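PDB 6E57: surface glycan binding protein B from Bacteroides ovatus, which binds mixed-linkage beta-glucan at the bacterial cell surface, probably capturing the cereal polysaccharide for uptake and breakdown by the gut symbiont. Local coordinates for residues N33-I38 / K115-S120; D73-T78 / I109-V114. All blocks are in the same frame, centred on the assembly; numbering follows the deposited sequence.

In the fold
Both contacts belong to the N-terminal beta-sandwich domain, whereas the glycan pocket with W322 and W372 is formed much later in the chain. From the N terminus, a loop at 33-38 enters strand 37-40 of the three-stranded sheet. The chain then passes through 73-78, which starts strand 75-81 of the five-stranded sheet, and returns at 109-114, where contact 2 closes a 30-residue excursion. The turn that follows leads into 115-120, which comes back to 33-38 and closes the larger loop as contact 1. Contact 2 therefore lies wholly within the larger loop of contact 1. Their centres are about 7 Å apart; V111 pairs with T119 and also touches I38.

Contact 1 of 2, residues N33-I38 / K115-S120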
ATOM      1  N   ASN A  33      43.538  -2.993  21.169  1.00 80.79           N
ATOM      2  CA  ASN A  33      42.683  -4.119  21.526  1.00 80.60           C
ATOM      3  C   ASN A  33      41.341  -3.631  22.096  1.00 80.89           C
ATOM      4  O   ASN A  33      40.505  -4.449  22.481  1.00 78.60           O
ATOM      5  CB  ASN A  33      43.394  -5.046  22.515  1.00 83.04           C
ATOM      6  CG  ASN A  33      42.783  -6.430  22.570  1.00 82.77           C
ATOM      7  OD1 ASN A  33      42.538  -7.048  21.536  1.00 84.12           O
ATOM      8  ND2 ASN A  33      42.543  -6.925  23.773  1.00 83.16           N
ATOM      9  N   ASP A  34      41.141  -2.307  22.142  1.00 82.65           N
ATOM     10  CA  ASP A  34      39.902  -1.690  22.639  1.00 84.64           C
ATOM     11  C   ASP A  34      38.726  -2.037  21.718  1.00 84.56           C
ATOM     12  O   ASP A  34      38.900  -2.199  20.507  1.00 85.53           O
ATOM     13  CB  ASP A  34      40.026  -0.166  22.734  1.00 86.68           C
ATOM     14  CG  ASP A  34      40.777   0.342  23.953  1.00 90.58           C
ATOM     15  OD1 ASP A  34      41.156  -0.485  24.809  1.00 95.12           O
ATOM     16  OD2 ASP A  34      40.974   1.571  24.038  1.00 94.99           O
ATOM     17  N   ASP A  35      37.531  -2.127  22.315  1.00 82.93           N
ATOM     18  CA  ASP A  35      36.273  -2.265  21.584  1.00 82.51           C
ATOM     19  C   ASP A  35      36.014  -0.982  20.800  1.00 80.79           C
ATOM     20  O   ASP A  35      36.273   0.112  21.296  1.00 79.29           O
ATOM     21  CB  ASP A  35      35.093  -2.551  22.518  1.00 82.73           C
ATOM     22  CG  ASP A  35      35.040  -3.974  23.047  1.00 85.34           C
ATOM     23  OD1 ASP A  35      35.138  -4.911  22.227  1.00 85.03           O
ATOM     24  OD2 ASP A  35      34.896  -4.134  24.274  1.00 87.54           O
ATOM     25  N   PRO A  36      35.488  -1.074  19.558  1.00 79.70           N
ATOM     26  CA  PRO A  36      35.174   0.116  18.768  1.00 79.53           C
ATOM     27  C   PRO A  36      33.859   0.769  19.224  1.00 80.36           C
ATOM     28  O   PRO A  36      32.853   0.075  19.397  1.00 79.48           O
ATOM     29  CB  PRO A  36      35.067  -0.448  17.346  1.00 77.88           C
ATOM     30  CG  PRO A  36      34.531  -1.849  17.554  1.00 78.91           C
ATOM     31  CD  PRO A  36      35.158  -2.321  18.851  1.00 80.31           C
ATOM     32  N   HIS A  37      33.895   2.092  19.426  1.00 83.30           N
ATOM     33  CA  HIS A  37      32.735   2.890  19.826  1.00 83.06           C
ATOM     34  C   HIS A  37      32.586   4.080  18.871  1.00 79.41           C
ATOM     35  O   HIS A  37      33.567   4.762  18.569  1.00 82.67           O
ATOM     36  CB  HIS A  37      32.878   3.360  21.283  1.00 87.21           C
ATOM     37  CG  HIS A  37      32.756   2.273  22.300  1.00 92.69           C
ATOM     38  ND1 HIS A  37      31.531   1.766  22.699  1.00 95.13           N
ATOM     39  CD2 HIS A  37      33.691   1.611  23.016  1.00 94.25           C
ATOM     40  CE1 HIS A  37      31.721   0.830  23.608  1.00 98.09           C
ATOM     41  NE2 HIS A  37      33.038   0.715  23.819  1.00 97.36           N
ATOM     42  N   ILE A  38      31.357   4.310  18.395  1.00 74.76           N
ATOM     43  CA  ILE A  38      31.015   5.512  17.644  1.00 71.89           C
ATOM     44  C   ILE A  38      30.440   6.526  18.636  1.00 71.69           C
ATOM     45  O   ILE A  38      29.309   6.376  19.088  1.00 71.33           O
ATOM     46  CB  ILE A  38      30.031   5.203  16.497  1.00 70.36           C
ATOM     47  CG1 ILE A  38      30.620   4.193  15.507  1.00 69.69           C
ATOM     48  CG2 ILE A  38      29.594   6.487  15.801  1.00 68.71           C
ATOM     49  CD1 ILE A  38      29.604   3.586  14.566  1.00 68.58           C
ATOM     50  N   LYS A 115      42.477  -5.145  15.312  1.00 78.42           N
ATOM     51  CA  LYS A 115      42.392  -6.489  15.907  1.00 80.51           C
ATOM     52  C   LYS A 115      41.021  -7.133  15.634  1.00 77.99           C
ATOM     53  O   LYS A 115      40.684  -8.149  16.242  1.00 76.38           O
ATOM     54  CB  LYS A 115      42.719  -6.422  17.403  1.00 83.17           C
ATOM     55  CG  LYS A 115      44.209  -6.417  17.735  1.00 87.57           C
ATOM     56  CD  LYS A 115      44.821  -7.802  17.914  1.00 91.14           C
ATOM     57  CE  LYS A 115      45.307  -8.447  16.629  1.00 90.89           C
ATOM     58  NZ  LYS A 115      46.664  -7.987  16.246  1.00 91.63           N
ATOM     59  N   GLY A 116      40.235  -6.545  14.722  1.00 78.57           N
ATOM     60  CA  GLY A 116      39.129  -7.241  14.053  1.00 78.22           C
ATOM     61  C   GLY A 116      37.776  -7.054  14.724  1.00 78.55           C
ATOM     62  O   GLY A 116      36.764  -7.501  14.183  1.00 78.51           O
ATOM     63  N   LYS A 117      37.750  -6.415  15.901  1.00 81.99           N
ATOM     64  CA  LYS A 117      36.498  -6.101  16.604  1.00 82.70           C
ATOM     65  C   LYS A 117      35.747  -5.020  15.819  1.00 81.21           C
ATOM     66  O   LYS A 117      36.375  -4.173  15.186  1.00 80.11           O
ATOM     67  CB  LYS A 117      36.789  -5.648  18.039  1.00 85.23           C
ATOM     68  CG  LYS A 117      37.497  -6.674  18.912  1.00 87.10           C
ATOM     69  CD  LYS A 117      37.960  -6.107  20.231  1.00 88.80           C
ATOM     70  CE  LYS A 117      38.439  -7.169  21.196  1.00 90.41           C
ATOM     71  NZ  LYS A 117      38.666  -6.602  22.545  1.00 91.71           N
ATOM     72  N   LYS A 118      34.408  -5.058  15.866  1.00 83.90           N
ATOM     73  CA  LYS A 118      33.574  -4.226  14.984  1.00 81.93           C
ATOM     74  C   LYS A 118      32.268  -3.806  15.676  1.00 81.39           C
ATOM     75  O   LYS A 118      31.754  -4.508  16.550  1.00 84.59           O
ATOM     76  CB  LYS A 118      33.277  -4.977  13.681  1.00 83.76           C
ATOM     77  CG  LYS A 118      32.620  -6.343  13.845  1.00 85.02           C
ATOM     78  CD  LYS A 118      32.561  -7.154  12.565  1.00 86.54           C
ATOM     79  CE  LYS A 118      33.907  -7.707  12.145  1.00 88.27           C
ATOM     80  NZ  LYS A 118      33.801  -8.545  10.928  1.00 87.68           N
ATOM     81  N   THR A 119      31.756  -2.640  15.261  1.00 77.51           N
ATOM     82  CA  THR A 119      30.430  -2.126  15.625  1.00 74.66           C
ATOM     83  C   THR A 119      29.763  -1.596  14.346  1.00 71.16           C
ATOM     84  O   THR A 119      30.440  -1.344  13.344  1.00 67.91           O
ATOM     85  CB  THR A 119      30.533  -1.092  16.757  1.00 75.74           C
ATOM     86  OG1 THR A 119      29.231  -0.872  17.302  1.00 76.16           O
ATOM     87  CG2 THR A 119      31.129   0.227  16.316  1.00 76.24           C
ATOM     88  N   SER A 120      28.435  -1.428  14.388  1.00 67.46           N
ATOM     89  CA  SER A 120      27.626  -1.272  13.181  1.00 64.74           C
ATOM     90  C   SER A 120      26.431  -0.341  13.430  1.00 62.77           C
ATOM     91  O   SER A 120      25.862  -0.331  14.515  1.00 61.66           O
ATOM     92  CB  SER A 120      27.170  -2.626  12.697  1.00 64.52           C
ATOM     93  OG  SER A 120      27.148  -2.677  11.281  1.00 64.81           O
TER
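K117 NZ donates a hydrogen bond to N33 O over 2.8 Å, and the C=O...NZ angle of 162° shows that the ammonium approaches almost head-on to the carbonyl. The bond lies at one edge of a beta-sandwich, consistent with an immunoglobulin-like domain, where the loop entering strand 37-40 runs alongside the turn that opens strand 118-128. The two segments run in roughly the same direction. Yet the CA atoms of D35 and K117 are 6.3 Å from each other, and side chains rather than paired backbones fill the interval. K117 leaves its backbone with CG anti to the carbonyl carbon (chi1 -61°) and stays extended beyond it, which carries NZ all the way to N33. On this path its chain crosses the carboxylate of D35 obliquely: CD passes 3.7 Å from D35 OD1, while the salt bridge from NZ to the same oxygen is long at 3.9 Å. The charge is therefore held mainly by a backbone carbonyl, with the carboxylate probably adding a weaker electrostatic pull. N33 OD1 also faces the lysine end, without bonding to it.

Further along, the buried ring of P36 points toward the 115-120 segment and packs on its backbone. P36 CD meets K117 CB, the two side chains crossing at about a right angle, and P36 CG comes 3.5 Å from K118 C. T119 continues this apolar seam from strand 118-128; T119 also touches V111 of the adjacent strand 103-113, to which its backbone is hydrogen-bonded. With its hydroxyl anti to the backbone N (chi1 -166°), T119 presents its methyl to P36 and to I38 in strand 37-40: CG2 lies 3.5 Å from P36 O and 4.1 Å from both I38 CG1 and I38 CD1.

Contact 2 of 2, residues D73-T78 / I109-V114; sequences DYTTVT and IEVETV
An antiparallel strand pair within the five-stranded sheet of the N-terminal sandwich makes this contact, strands 75-78 and 109-113 running at 158° to each other. The register is fixed by T76 with E112 and T78 with E110, both hydrogen-bonded pairs. T76 N reaches E112 O in 2.8 Å with an N-H...O angle of 168°, and E112 N returns to T76 O; T78 and E110 exchange the same two bonds. Between them, V77 and V111 form a non-hydrogen-bonded pair whose side chains lie side by side and point the same way, V77 CG1 to V111 CG2 at 3.8 Å.

Beyond T75, where the regular pairing stops, a side chain joins in. Y74 O accepts a bond from T113 OG1 at 2.9 Å, the hydroxyl tilted 32° from the carbonyl plane, and a weak one from V114 N at 3.2 Å. Replacing T113 with a valine would probably leave the Y74 carbonyl held by little more than that weak bond and the strand end less firmly fixed. V114 CG1 also packs 4.1 Å from Y74 CB and sits at the edge of the tyrosine ring, near its plane.

The two faces of the pair differ. T76, T78, E110 and E112 line the more exposed one, whereas T75, V77, V111 and T113 are buried on the other, where T75 and V111 touch V69 and V77 touches L67 of strand 63-70 in the opposing sheet. Within its own sheet, strand 103-113 lies between strands 75-81 and 118-128.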
ATOM      1  N   ASP A  73      43.294   6.088  16.216  1.00 90.03           N
ATOM      2  CA  ASP A  73      44.211   5.870  15.089  1.00 87.75           C
ATOM      3  C   ASP A  73      44.200   4.408  14.616  1.00 81.83           C
ATOM      4  O   ASP A  73      45.024   4.039  13.776  1.00 77.90           O
ATOM      5  CB  ASP A  73      45.650   6.248  15.464  1.00 92.66           C
ATOM      6  CG  ASP A  73      45.797   7.556  16.228  1.00 97.92           C
ATOM      7  OD1 ASP A  73      45.491   7.566  17.439  1.00101.74           O
ATOM      8  OD2 ASP A  73      46.229   8.550  15.608  1.00100.20           O
ATOM      9  N   TYR A  74      43.282   3.584  15.135  1.00 78.85           N
ATOM     10  CA  TYR A  74      43.333   2.135  14.908  1.00 78.47           C
ATOM     11  C   TYR A  74      41.981   1.602  14.411  1.00 76.18           C
ATOM     12  O   TYR A  74      41.681   0.424  14.598  1.00 77.05           O
ATOM     13  CB  TYR A  74      43.762   1.417  16.192  1.00 79.40           C
ATOM     14  CG  TYR A  74      45.111   1.818  16.735  1.00 81.02           C
ATOM     15  CD1 TYR A  74      46.282   1.432  16.102  1.00 81.64           C
ATOM     16  CD2 TYR A  74      45.222   2.566  17.897  1.00 82.20           C
ATOM     17  CE1 TYR A  74      47.527   1.786  16.602  1.00 83.29           C
ATOM     18  CE2 TYR A  74      46.459   2.929  18.411  1.00 83.54           C
ATOM     19  CZ  TYR A  74      47.616   2.539  17.761  1.00 83.12           C
ATOM     20  OH  TYR A  74      48.837   2.894  18.256  1.00 84.02           O
ATOM     21  N   THR A  75      41.186   2.455  13.751  1.00 74.29           N
ATOM     22  CA  THR A  75      39.875   2.060  13.216  1.00 72.66           C
ATOM     23  C   THR A  75      39.781   2.414  11.728  1.00 69.85           C
ATOM     24  O   THR A  75      40.242   3.472  11.304  1.00 68.25           O
ATOM     25  CB  THR A  75      38.721   2.713  13.990  1.00 72.96           C
ATOM     26  OG1 THR A  75      38.923   4.128  14.008  1.00 71.86           O
ATOM     27  CG2 THR A  75      38.598   2.193  15.405  1.00 74.55           C
ATOM     28  N   THR A  76      39.176   1.501  10.956  1.00 69.42           N
ATOM     29  CA  THR A  76      38.775   1.728   9.567  1.00 67.40           C
ATOM     30  C   THR A  76      37.251   1.579   9.470  1.00 65.44           C
ATOM     31  O   THR A  76      36.680   0.643  10.037  1.00 64.89           O
ATOM     32  CB  THR A  76      39.491   0.763   8.614  1.00 67.57           C
ATOM     33  OG1 THR A  76      40.898   0.940   8.781  1.00 70.08           O
ATOM     34  CG2 THR A  76      39.122   0.979   7.162  1.00 65.83           C
ATOM     35  N   VAL A  77      36.603   2.503   8.751  1.00 64.65           N
ATOM     36  CA  VAL A  77      35.154   2.485   8.589  1.00 63.62           C
ATOM     37  C   VAL A  77      34.824   2.365   7.095  1.00 62.00           C
ATOM     38  O   VAL A  77      35.422   3.043   6.255  1.00 61.21           O
ATOM     39  CB  VAL A  77      34.488   3.715   9.243  1.00 63.97           C
ATOM     40  CG1 VAL A  77      35.197   4.126  10.525  1.00 65.34           C
ATOM     41  CG2 VAL A  77      34.391   4.900   8.300  1.00 63.79           C
ATOM     42  N   THR A  78      33.870   1.480   6.783  1.00 61.06           N
ATOM     43  CA  THR A  78      33.389   1.248   5.428  1.00 61.27           C
ATOM     44  C   THR A  78      31.915   1.664   5.345  1.00 59.83           C
ATOM     45  O   THR A  78      31.142   1.449   6.281  1.00 62.66           O
ATOM     46  CB  THR A  78      33.588  -0.216   5.017  1.00 61.29           C
ATOM     47  OG1 THR A  78      34.935  -0.584   5.309  1.00 62.64           O
ATOM     48  CG2 THR A  78      33.319  -0.457   3.549  1.00 61.97           C
ATOM     49  N   ILE A 109      26.959   1.616   8.153  1.00 55.57           N
ATOM     50  CA  ILE A 109      28.238   2.143   8.624  1.00 56.96           C
ATOM     51  C   ILE A 109      28.941   1.035   9.416  1.00 58.87           C
ATOM     52  O   ILE A 109      28.573   0.759  10.553  1.00 58.40           O
ATOM     53  CB  ILE A 109      28.035   3.411   9.481  1.00 57.52           C
ATOM     54  CG1 ILE A 109      27.215   4.472   8.740  1.00 57.43           C
ATOM     55  CG2 ILE A 109      29.372   3.960   9.959  1.00 58.39           C
ATOM     56  CD1 ILE A 109      26.749   5.614   9.615  1.00 57.51           C
ATOM     57  N   GLU A 110      29.943   0.405   8.795  1.00 60.63           N
ATOM     58  CA  GLU A 110      30.689  -0.686   9.413  1.00 64.88           C
ATOM     59  C   GLU A 110      32.062  -0.172   9.857  1.00 64.73           C
ATOM     60  O   GLU A 110      32.862   0.256   9.032  1.00 65.42           O
ATOM     61  CB  GLU A 110      30.816  -1.861   8.443  1.00 69.30           C
ATOM     62  CG  GLU A 110      29.484  -2.529   8.147  1.00 72.15           C
ATOM     63  CD  GLU A 110      29.572  -3.914   7.531  1.00 77.29           C
ATOM     64  OE1 GLU A 110      30.679  -4.502   7.527  1.00 81.97           O
ATOM     65  OE2 GLU A 110      28.526  -4.405   7.055  1.00 79.66           O
ATOM     66  N   VAL A 111      32.303  -0.216  11.171  1.00 65.23           N
ATOM     67  CA  VAL A 111      33.567   0.176  11.778  1.00 66.99           C
ATOM     68  C   VAL A 111      34.292  -1.095  12.230  1.00 68.41           C
ATOM     69  O   VAL A 111      33.700  -1.942  12.895  1.00 67.43           O
ATOM     70  CB  VAL A 111      33.341   1.143  12.957  1.00 67.32           C
ATOM     71  CG1 VAL A 111      34.652   1.567  13.604  1.00 68.46           C
ATOM     72  CG2 VAL A 111      32.532   2.361  12.539  1.00 66.76           C
ATOM     73  N   GLU A 112      35.571  -1.214  11.853  1.00 70.71           N
ATOM     74  CA  GLU A 112      36.421  -2.339  12.242  1.00 73.83           C
ATOM     75  C   GLU A 112      37.758  -1.802  12.768  1.00 73.52           C
ATOM     76  O   GLU A 112      38.323  -0.863  12.207  1.00 70.60           O
ATOM     77  CB  GLU A 112      36.642  -3.281  11.057  1.00 75.68           C
ATOM     78  CG  GLU A 112      37.104  -4.669  11.465  1.00 79.72           C
ATOM     79  CD  GLU A 112      37.463  -5.584  10.307  1.00 82.47           C
ATOM     80  OE1 GLU A 112      38.170  -5.122   9.390  1.00 87.83           O
ATOM     81  OE2 GLU A 112      37.033  -6.756  10.322  1.00 86.71           O
ATOM     82  N   THR A 113      38.247  -2.413  13.851  1.00 75.20           N
ATOM     83  CA  THR A 113      39.544  -2.075  14.433  1.00 76.33           C
ATOM     84  C   THR A 113      40.608  -3.007  13.841  1.00 75.21           C
ATOM     85  O   THR A 113      40.283  -3.964  13.138  1.00 70.88           O
ATOM     86  CB  THR A 113      39.490  -2.102  15.967  1.00 80.88           C
ATOM     87  OG1 THR A 113      40.717  -1.557  16.450  1.00 89.14           O
ATOM     88  CG2 THR A 113      39.288  -3.482  16.554  1.00 81.96           C
ATOM     89  N   VAL A 114      41.877  -2.717  14.142  1.00 74.79           N
ATOM     90  CA  VAL A 114      43.020  -3.463  13.598  1.00 76.61           C
ATOM     91  C   VAL A 114      42.985  -4.920  14.091  1.00 78.40           C
ATOM     92  O   VAL A 114      43.410  -5.818  13.367  1.00 79.82           O
ATOM     93  CB  VAL A 114      44.365  -2.787  13.932  1.00 77.32           C
ATOM     94  CG1 VAL A 114      44.471  -1.403  13.306  1.00 75.35           C
ATOM     95  CG2 VAL A 114      44.632  -2.722  15.430  1.00 78.97           C
TER